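Local coordinates for protein mannosephosphate isomerase, putative (Archaeoglobus fulgidus, PDB 1ZX5) that probably interconverts D-mannose 6-phosphate and D-fructose 6-phosphate as a zinc-dependent type I mannose-6-phosphate isomerase of the cupin superfamily, at residues G37-S43 with L86-D91; S119-N125 with G180-V186. All coordinates share one frame; numbering follows the deposited sequence. Where two conformers were deposited one is given.

Contact 1: G37-S43 with L86-D91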
ATOM      1  N   GLY A  37       7.950  -9.583  -6.477  1.00 23.74           N
ATOM      2  CA  GLY A  37       6.610  -9.021  -6.581  1.00 23.64           C
ATOM      3  C   GLY A  37       6.317  -7.826  -5.676  1.00 24.30           C
ATOM      4  O   GLY A  37       5.441  -7.012  -5.997  1.00 23.57           O
ATOM      5  N   GLU A  38       7.032  -7.725  -4.542  1.00 24.01           N
ATOM      6  CA  GLU A  38       6.681  -6.777  -3.484  1.00 24.68           C
ATOM      7  C   GLU A  38       7.896  -6.228  -2.767  1.00 24.36           C
ATOM      8  O   GLU A  38       8.905  -6.904  -2.631  1.00 24.61           O
ATOM      9  CB  GLU A  38       5.735  -7.415  -2.452  1.00 24.28           C
ATOM     10  CG  GLU A  38       4.649  -8.308  -3.082  1.00 26.05           C
ATOM     11  CD  GLU A  38       3.644  -8.845  -2.081  1.00 27.63           C
ATOM     12  OE1 GLU A  38       3.543  -8.289  -0.955  1.00 30.20           O
ATOM     13  OE2 GLU A  38       2.956  -9.834  -2.430  1.00 31.86           O
ATOM     14  N   SER A  39       7.780  -4.982  -2.320  1.00 24.25           N
ATOM     15  CA  SER A  39       8.696  -4.396  -1.358  1.00 24.06           C
ATOM     16  C   SER A  39       7.866  -3.799  -0.242  1.00 23.95           C
ATOM     17  O   SER A  39       7.036  -2.935  -0.505  1.00 24.53           O
ATOM     18  CB  SER A  39       9.522  -3.277  -1.994  1.00 23.31           C
ATOM     19  OG  SER A  39      10.243  -2.613  -0.977  1.00 21.45           O
ATOM     20  N   TRP A  40       8.108  -4.245   0.988  1.00 23.97           N
ATOM     21  CA  TRP A  40       7.357  -3.813   2.158  1.00 24.26           C
ATOM     22  C   TRP A  40       8.121  -2.678   2.822  1.00 25.17           C
ATOM     23  O   TRP A  40       9.262  -2.853   3.264  1.00 25.20           O
ATOM     24  CB  TRP A  40       7.139  -4.992   3.126  1.00 24.44           C
ATOM     25  CG  TRP A  40       6.165  -6.065   2.601  1.00 24.41           C
ATOM     26  CD1 TRP A  40       5.928  -6.398   1.288  1.00 23.64           C
ATOM     27  CD2 TRP A  40       5.332  -6.939   3.386  1.00 24.53           C
ATOM     28  NE1 TRP A  40       4.995  -7.409   1.214  1.00 24.21           N
ATOM     29  CE2 TRP A  40       4.608  -7.758   2.481  1.00 23.89           C
ATOM     30  CE3 TRP A  40       5.123  -7.106   4.765  1.00 24.71           C
ATOM     31  CZ2 TRP A  40       3.690  -8.729   2.910  1.00 24.53           C
ATOM     32  CZ3 TRP A  40       4.205  -8.072   5.192  1.00 24.22           C
ATOM     33  CH2 TRP A  40       3.504  -8.871   4.267  1.00 24.38           C
ATOM     34  N   GLU A  41       7.500  -1.500   2.854  1.00 25.53           N
ATOM     35  CA  GLU A  41       8.166  -0.285   3.294  1.00 25.48           C
ATOM     36  C   GLU A  41       7.691   0.072   4.697  1.00 25.71           C
ATOM     37  O   GLU A  41       6.540   0.451   4.883  1.00 25.88           O
ATOM     38  CB  GLU A  41       7.867   0.862   2.316  1.00 25.55           C
ATOM     39  CG  GLU A  41       8.118   0.536   0.828  1.00 25.65           C
ATOM     40  CD  GLU A  41       9.587   0.664   0.432  1.00 27.44           C
ATOM     41  OE1 GLU A  41      10.274   1.559   0.947  1.00 29.67           O
ATOM     42  OE2 GLU A  41      10.068  -0.123  -0.401  1.00 27.28           O
ATOM     43  N   PHE A  42       8.590  -0.039   5.678  1.00 25.71           N
ATOM     44  CA  PHE A  42       8.289   0.224   7.095  1.00 26.07           C
ATOM     45  C   PHE A  42       7.205  -0.693   7.626  1.00 26.60           C
ATOM     46  O   PHE A  42       6.329  -0.275   8.380  1.00 26.82           O
ATOM     47  CB  PHE A  42       7.987   1.717   7.344  1.00 25.63           C
ATOM     48  CG  PHE A  42       9.120   2.600   6.945  1.00 25.93           C
ATOM     49  CD1 PHE A  42      10.297   2.618   7.700  1.00 24.74           C
ATOM     50  CD2 PHE A  42       9.055   3.352   5.774  1.00 25.75           C
ATOM     51  CE1 PHE A  42      11.388   3.413   7.319  1.00 24.08           C
ATOM     52  CE2 PHE A  42      10.129   4.158   5.389  1.00 26.93           C
ATOM     53  CZ  PHE A  42      11.301   4.184   6.166  1.00 25.02           C
ATOM     54  N   SER A  43       7.285  -1.961   7.223  1.00 27.27           N
ATOM     55  CA  SER A  43       6.361  -2.972   7.691  1.00 27.48           C
ATOM     56  C   SER A  43       6.536  -3.230   9.181  1.00 27.88           C
ATOM     57  O   SER A  43       7.636  -3.549   9.638  1.00 26.93           O
ATOM     58  CB  SER A  43       6.561  -4.275   6.928  1.00 27.19           C
ATOM     59  OG  SER A  43       5.935  -5.347   7.621  1.00 27.69           O
ATOM     60  N   LEU A  86       0.072  -0.925   6.296  1.00 25.04           N
ATOM     61  CA  LEU A  86       1.144  -1.626   5.619  1.00 25.12           C
ATOM     62  C   LEU A  86       1.329  -0.976   4.249  1.00 25.21           C
ATOM     63  O   LEU A  86       0.361  -0.800   3.496  1.00 25.61           O
ATOM     64  CB  LEU A  86       0.822  -3.128   5.478  1.00 24.74           C
ATOM     65  CG  LEU A  86       1.764  -4.000   4.626  1.00 24.60           C
ATOM     66  CD1 LEU A  86       3.216  -3.968   5.121  1.00 23.44           C
ATOM     67  CD2 LEU A  86       1.272  -5.431   4.597  1.00 25.11           C
ATOM     68  N   VAL A  87       2.570  -0.614   3.934  1.00 25.18           N
ATOM     69  CA  VAL A  87       2.885   0.049   2.683  1.00 24.44           C
ATOM     70  C   VAL A  87       3.719  -0.894   1.840  1.00 24.88           C
ATOM     71  O   VAL A  87       4.749  -1.391   2.297  1.00 24.47           O
ATOM     72  CB  VAL A  87       3.650   1.399   2.911  1.00 24.64           C
ATOM     73  CG1 VAL A  87       3.950   2.069   1.593  1.00 22.68           C
ATOM     74  CG2 VAL A  87       2.840   2.338   3.806  1.00 23.38           C
ATOM     75  N   ARG A  88       3.268  -1.136   0.610  1.00 25.25           N
ATOM     76  CA  ARG A  88       3.937  -2.051  -0.289  1.00 26.10           C
ATOM     77  C   ARG A  88       4.039  -1.504  -1.702  1.00 26.47           C
ATOM     78  O   ARG A  88       3.049  -1.013  -2.240  1.00 27.03           O
ATOM     79  CB  ARG A  88       3.162  -3.358  -0.362  1.00 26.47           C
ATOM     80  CG  ARG A  88       3.115  -4.105   0.938  1.00 28.69           C
ATOM     81  CD  ARG A  88       2.496  -5.451   0.726  1.00 33.23           C
ATOM     82  NE  ARG A  88       1.045  -5.400   0.679  1.00 36.37           N
ATOM     83  CZ  ARG A  88       0.283  -6.457   0.411  1.00 40.99           C
ATOM     84  NH1 ARG A  88       0.837  -7.641   0.143  1.00 41.06           N
ATOM     85  NH2 ARG A  88      -1.037  -6.331   0.408  1.00 43.24           N
ATOM     86  N   LEU A  89       5.234  -1.595  -2.291  1.00 25.93           N
ATOM     87  CA  LEU A  89       5.375  -1.541  -3.739  1.00 25.92           C
ATOM     88  C   LEU A  89       5.008  -2.917  -4.277  1.00 26.23           C
ATOM     89  O   LEU A  89       5.455  -3.938  -3.725  1.00 25.73           O
ATOM     90  CB  LEU A  89       6.809  -1.172  -4.155  1.00 25.61           C
ATOM     91  CG  LEU A  89       7.323   0.199  -3.697  1.00 26.80           C
ATOM     92  CD1 LEU A  89       8.793   0.356  -4.071  1.00 26.63           C
ATOM     93  CD2 LEU A  89       6.464   1.311  -4.298  1.00 25.83           C
ATOM     94  N   ILE A  90       4.190  -2.938  -5.334  1.00 26.09           N
ATOM     95  CA  ILE A  90       3.716  -4.190  -5.956  1.00 26.29           C
ATOM     96  C   ILE A  90       3.989  -4.140  -7.456  1.00 26.14           C
ATOM     97  O   ILE A  90       3.586  -3.199  -8.136  1.00 26.13           O
ATOM     98  CB  ILE A  90       2.181  -4.413  -5.750  1.00 26.59           C
ATOM     99  CG1 ILE A  90       1.785  -4.384  -4.264  1.00 26.10           C
ATOM    100  CG2 ILE A  90       1.672  -5.686  -6.504  1.00 26.38           C
ATOM    101  CD1 ILE A  90       2.154  -5.602  -3.488  1.00 28.23           C
ATOM    102  N   ASP A  91       4.674  -5.155  -7.963  1.00 26.40           N
ATOM    103  CA  ASP A  91       4.922  -5.281  -9.390  1.00 26.74           C
ATOM    104  C   ASP A  91       4.101  -6.447  -9.927  1.00 27.03           C
ATOM    105  O   ASP A  91       4.580  -7.588  -9.986  1.00 26.89           O
ATOM    106  CB  ASP A  91       6.418  -5.476  -9.676  1.00 26.69           C
ATOM    107  CG  ASP A  91       6.733  -5.492 -11.170  1.00 27.92           C
ATOM    108  OD1 ASP A  91       5.894  -4.994 -11.956  1.00 27.66           O
ATOM    109  OD2 ASP A  91       7.817  -6.005 -11.564  1.00 28.81           O
TER
HETATM  110  O   HOH W   1       4.245  -0.104   6.222  1.00 20.54           O
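Two antiparallel strands of the cupin-type catalytic domain meet here, and W40, E38 and R88 interlock on one face of their sheet. The backbones join through S39 N to L89 O and L89 N to S39 O, both 2.9 Å. R88 runs alongside W40 and lays its CD over the indole face, 3.6 Å from the centroid of the five-membered ring, while L86 CD2 covers the six-membered ring on that same face. Bent at chi3 (-80°), R88 turns NH1 to E38 OE1 at 3.0 Å, a salt bridge entering from above the carboxylate plane. W40 NE1 donates to the same OE1 at 2.8 Å from the opposite face, giving this oxygen two donors, while E38 OE2 is salt-bridged to R18. A leucine in place of W40 has no N-H for OE1 and no flat face under R88 CD, and R88 would probably be held less firmly against E38. On the other face S39 OG and E41 OE2 hydrogen-bond at 2.6 Å, K29 balancing the glutamate's charge, beside the apolar L89 and V87. Strand 15-17 flanks 37-41, strand 181-188 lies beyond 86-91, and helix 24-28 packs against S39 and L89.

Contact 2: S119-N125 with G180-V186; sequences SAWLVFN and GLRVLEV
E185 and W121 lie side by side. In the conformer described, one of two modelled, E185 CG sits over the indole face, 3.7 Å from the centroid of the five-membered ring, in a CH-pi contact. The aliphatic part of the extended glutamate suits that surface, while the carboxylate merely lies nearly parallel to it, the planes 19° apart, with OE2 offset toward the rim. NE1 and OE1 are poorly angled for a hydrogen bond. V183 CG2 packs against W121 CB at 3.8 Å, and L181 CD1 meets V123 CG1 farther along this face. On the other face F124 crosses L184, its CE2 3.6 Å from the leucine CB.

These side chains ride on an antiparallel strand pair within the six-stranded sheet of the cupin-type catalytic domain. A120 and V186 exchange two backbone hydrogen bonds, as do L122 and L184, and F124 N donates to R182 O. Where strand 119-123 has ended, N125 continues the pairing with its side-chain amide. Its chi1 of 72° sets CG between the backbone N and the carbonyl carbon and turns the amide across to the partner chain. OD1 accepts from R182 N at 2.9 Å, nearly straight at hydrogen (176°) but from above the carbonyl plane, while ND2 donates to G180 O at 2.9 Å. An asparagine can do both, carrying an acceptor and a donor on one short arm. G180, at positive phi, forms a G1 beta bulge with L181 opposite A92. Farther out, H176 meets the W121 ring at a steep angle, while V294 of strand 291-298 touches both L122 and L184.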
ATOM      1  N   SER A 119      -7.748  -0.655   1.255  1.00 30.68           N
ATOM      2  CA  SER A 119      -6.520  -0.159   0.648  1.00 31.17           C
ATOM      3  C   SER A 119      -6.699   0.946  -0.382  1.00 30.78           C
ATOM      4  O   SER A 119      -7.747   1.075  -1.032  1.00 30.95           O
ATOM      5  CB  SER A 119      -5.714  -1.311   0.049  1.00 31.89           C
ATOM      6  OG  SER A 119      -6.444  -1.903  -0.989  1.00 36.27           O
ATOM      7  N   ALA A 120      -5.654   1.760  -0.491  1.00 29.91           N
ATOM      8  CA  ALA A 120      -5.557   2.803  -1.476  1.00 29.22           C
ATOM      9  C   ALA A 120      -4.365   2.469  -2.387  1.00 29.27           C
ATOM     10  O   ALA A 120      -3.281   2.120  -1.921  1.00 29.16           O
ATOM     11  CB  ALA A 120      -5.387   4.157  -0.790  1.00 28.65           C
ATOM     12  N   TRP A 121      -4.588   2.566  -3.691  1.00 29.44           N
ATOM     13  CA  TRP A 121      -3.603   2.201  -4.706  1.00 29.29           C
ATOM     14  C   TRP A 121      -3.180   3.454  -5.436  1.00 28.45           C
ATOM     15  O   TRP A 121      -4.016   4.285  -5.765  1.00 28.23           O
ATOM     16  CB  TRP A 121      -4.244   1.272  -5.738  1.00 30.66           C
ATOM     17  CG  TRP A 121      -4.472  -0.148  -5.313  1.00 32.01           C
ATOM     18  CD1 TRP A 121      -4.453  -0.655  -4.042  1.00 33.57           C
ATOM     19  CD2 TRP A 121      -4.785  -1.246  -6.179  1.00 34.77           C
ATOM     20  NE1 TRP A 121      -4.707  -2.006  -4.066  1.00 35.48           N
ATOM     21  CE2 TRP A 121      -4.913  -2.395  -5.368  1.00 35.97           C
ATOM     22  CE3 TRP A 121      -4.972  -1.368  -7.572  1.00 35.14           C
ATOM     23  CZ2 TRP A 121      -5.227  -3.661  -5.903  1.00 35.69           C
ATOM     24  CZ3 TRP A 121      -5.280  -2.632  -8.106  1.00 34.53           C
ATOM     25  CH2 TRP A 121      -5.403  -3.757  -7.273  1.00 34.01           C
ATOM     26  N   LEU A 122      -1.878   3.587  -5.666  1.00 27.67           N
ATOM     27  CA  LEU A 122      -1.321   4.600  -6.548  1.00 26.54           C
ATOM     28  C   LEU A 122      -0.501   3.873  -7.608  1.00 26.96           C
ATOM     29  O   LEU A 122       0.479   3.190  -7.310  1.00 27.25           O
ATOM     30  CB  LEU A 122      -0.451   5.607  -5.788  1.00 26.22           C
ATOM     31  CG  LEU A 122       0.157   6.736  -6.642  1.00 25.79           C
ATOM     32  CD1 LEU A 122      -0.900   7.776  -7.086  1.00 22.13           C
ATOM     33  CD2 LEU A 122       1.319   7.408  -5.902  1.00 24.85           C
ATOM     34  N   VAL A 123      -0.930   4.030  -8.846  1.00 26.76           N
ATOM     35  CA  VAL A 123      -0.381   3.309  -9.980  1.00 26.49           C
ATOM     36  C   VAL A 123       0.749   4.150 -10.590  1.00 26.26           C
ATOM     37  O   VAL A 123       0.692   5.375 -10.557  1.00 25.74           O
ATOM     38  CB  VAL A 123      -1.549   3.057 -10.981  1.00 27.36           C
ATOM     39  CG1 VAL A 123      -1.068   2.787 -12.382  1.00 28.34           C
ATOM     40  CG2 VAL A 123      -2.496   1.953 -10.458  1.00 25.17           C
ATOM     41  N   PHE A 124       1.772   3.501 -11.138  1.00 25.62           N
ATOM     42  CA  PHE A 124       2.928   4.218 -11.676  1.00 25.15           C
ATOM     43  C   PHE A 124       3.088   4.130 -13.179  1.00 25.19           C
ATOM     44  O   PHE A 124       3.946   4.791 -13.738  1.00 26.01           O
ATOM     45  CB  PHE A 124       4.227   3.762 -10.989  1.00 24.91           C
ATOM     46  CG  PHE A 124       4.285   4.119  -9.535  1.00 23.81           C
ATOM     47  CD1 PHE A 124       4.269   5.457  -9.131  1.00 24.50           C
ATOM     48  CD2 PHE A 124       4.312   3.131  -8.571  1.00 23.36           C
ATOM     49  CE1 PHE A 124       4.292   5.804  -7.783  1.00 23.94           C
ATOM     50  CE2 PHE A 124       4.358   3.460  -7.220  1.00 25.25           C
ATOM     51  CZ  PHE A 124       4.351   4.804  -6.825  1.00 24.51           C
ATOM     52  N   ASN A 125       2.272   3.320 -13.842  1.00 24.74           N
ATOM     53  CA  ASN A 125       2.504   3.054 -15.254  1.00 24.37           C
ATOM     54  C   ASN A 125       1.188   2.867 -15.993  1.00 24.52           C
ATOM     55  O   ASN A 125       0.118   3.064 -15.421  1.00 24.32           O
ATOM     56  CB  ASN A 125       3.438   1.833 -15.426  1.00 23.69           C
ATOM     57  CG  ASN A 125       2.756   0.506 -15.088  1.00 23.53           C
ATOM     58  OD1 ASN A 125       1.881   0.440 -14.218  1.00 21.88           O
ATOM     59  ND2 ASN A 125       3.150  -0.554 -15.787  1.00 22.38           N
ATOM     60  N   GLY A 180       0.348  -6.241 -15.620  1.00 25.43           N
ATOM     61  CA  GLY A 180       1.327  -5.320 -16.178  1.00 24.62           C
ATOM     62  C   GLY A 180       1.319  -3.999 -15.428  1.00 24.65           C
ATOM     63  O   GLY A 180       1.537  -2.940 -16.020  1.00 24.51           O
ATOM     64  N   LEU A 181       1.074  -4.079 -14.123  1.00 24.18           N
ATOM     65  CA  LEU A 181       0.749  -2.926 -13.304  1.00 24.60           C
ATOM     66  C   LEU A 181       1.738  -2.736 -12.161  1.00 24.96           C
ATOM     67  O   LEU A 181       1.955  -3.657 -11.361  1.00 24.90           O
ATOM     68  CB  LEU A 181      -0.668  -3.081 -12.736  1.00 24.47           C
ATOM     69  CG  LEU A 181      -1.353  -1.823 -12.204  1.00 24.18           C
ATOM     70  CD1 LEU A 181      -1.763  -0.886 -13.346  1.00 22.07           C
ATOM     71  CD2 LEU A 181      -2.554  -2.221 -11.346  1.00 24.26           C
ATOM     72  N   ARG A 182       2.325  -1.537 -12.100  1.00 25.01           N
ATOM     73  CA  ARG A 182       3.243  -1.145 -11.031  1.00 25.75           C
ATOM     74  C   ARG A 182       2.500  -0.199 -10.108  1.00 26.49           C
ATOM     75  O   ARG A 182       1.944   0.800 -10.553  1.00 25.80           O
ATOM     76  CB  ARG A 182       4.463  -0.428 -11.603  1.00 25.49           C
ATOM     77  CG  ARG A 182       5.258  -1.273 -12.574  1.00 25.74           C
ATOM     78  CD  ARG A 182       6.212  -0.416 -13.354  1.00 24.20           C
ATOM     79  NE  ARG A 182       7.031  -1.229 -14.240  1.00 26.92           N
ATOM     80  CZ  ARG A 182       7.979  -0.741 -15.044  1.00 28.92           C
ATOM     81  NH1 ARG A 182       8.225   0.562 -15.087  1.00 27.23           N
ATOM     82  NH2 ARG A 182       8.682  -1.559 -15.810  1.00 27.57           N
ATOM     83  N   VAL A 183       2.502  -0.506  -8.816  1.00 27.42           N
ATOM     84  CA  VAL A 183       1.573   0.166  -7.908  1.00 28.52           C
ATOM     85  C   VAL A 183       2.139   0.267  -6.485  1.00 28.96           C
ATOM     86  O   VAL A 183       2.887  -0.614  -6.014  1.00 29.73           O
ATOM     87  CB  VAL A 183       0.122  -0.496  -8.001  1.00 28.87           C
ATOM     88  CG1 VAL A 183       0.196  -1.997  -7.969  1.00 29.19           C
ATOM     89  CG2 VAL A 183      -0.836   0.012  -6.922  1.00 30.00           C
ATOM     90  N   LEU A 184       1.838   1.390  -5.839  1.00 28.88           N
ATOM     91  CA  LEU A 184       2.044   1.561  -4.417  1.00 28.30           C
ATOM     92  C   LEU A 184       0.708   1.265  -3.744  1.00 27.91           C
ATOM     93  O   LEU A 184      -0.296   1.919  -4.049  1.00 27.64           O
ATOM     94  CB  LEU A 184       2.474   3.005  -4.146  1.00 28.91           C
ATOM     95  CG  LEU A 184       2.633   3.478  -2.691  1.00 30.14           C
ATOM     96  CD1 LEU A 184       3.737   2.691  -1.987  1.00 32.08           C
ATOM     97  CD2 LEU A 184       2.944   4.955  -2.644  1.00 29.38           C
ATOM     98  N   GLU A 185       0.688   0.298  -2.825  0.50 27.31           N
ATOM     99  CA  GLU A 185      -0.551  -0.083  -2.127  0.50 27.05           C
ATOM    100  C   GLU A 185      -0.460   0.183  -0.622  0.50 27.31           C
ATOM    101  O   GLU A 185       0.302  -0.478   0.093  0.50 27.54           O
ATOM    102  CB  GLU A 185      -0.931  -1.562  -2.417  0.50 26.92           C
ATOM    103  CG  GLU A 185      -1.169  -1.847  -3.903  0.50 25.49           C
ATOM    104  CD  GLU A 185      -1.690  -3.248  -4.236  0.50 26.39           C
ATOM    105  OE1 GLU A 185      -2.165  -3.980  -3.333  0.50 23.91           O
ATOM    106  OE2 GLU A 185      -1.632  -3.605  -5.435  0.50 22.69           O
ATOM    107  N   VAL A 186      -1.234   1.156  -0.148  1.00 27.28           N
ATOM    108  CA  VAL A 186      -1.290   1.466   1.268  1.00 26.90           C
ATOM    109  C   VAL A 186      -2.549   0.793   1.798  1.00 27.17           C
ATOM    110  O   VAL A 186      -3.658   1.095   1.341  1.00 26.94           O
ATOM    111  CB  VAL A 186      -1.334   2.998   1.540  1.00 27.24           C
ATOM    112  CG1 VAL A 186      -1.301   3.270   3.053  1.00 25.82           C
ATOM    113  CG2 VAL A 186      -0.183   3.697   0.835  1.00 26.21           C
TER

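In the fold
Contacts 1 and 2 are both buried and belong to one sheet, where strands 85-92 and 181-188 are neighbours: I90 N probably bonds to V183 O, and R88 O to E185 N. Each contact sets a tryptophan beside a charged chain, a bent arginine in contact 1 and an extended glutamate in contact 2. The register of strands 85-92 and 181-188 puts these groups on one face, where I90 packs against E185 and both R88 and E185 stay partly exposed. The opposite face is more apolar, V87 touching L184, although contact 1 also places a serine–glutamate pair there. On it L122, L184 and V186 pack on strands 230-237 and 291-298 of another sheet, and L89 on helix 24-28.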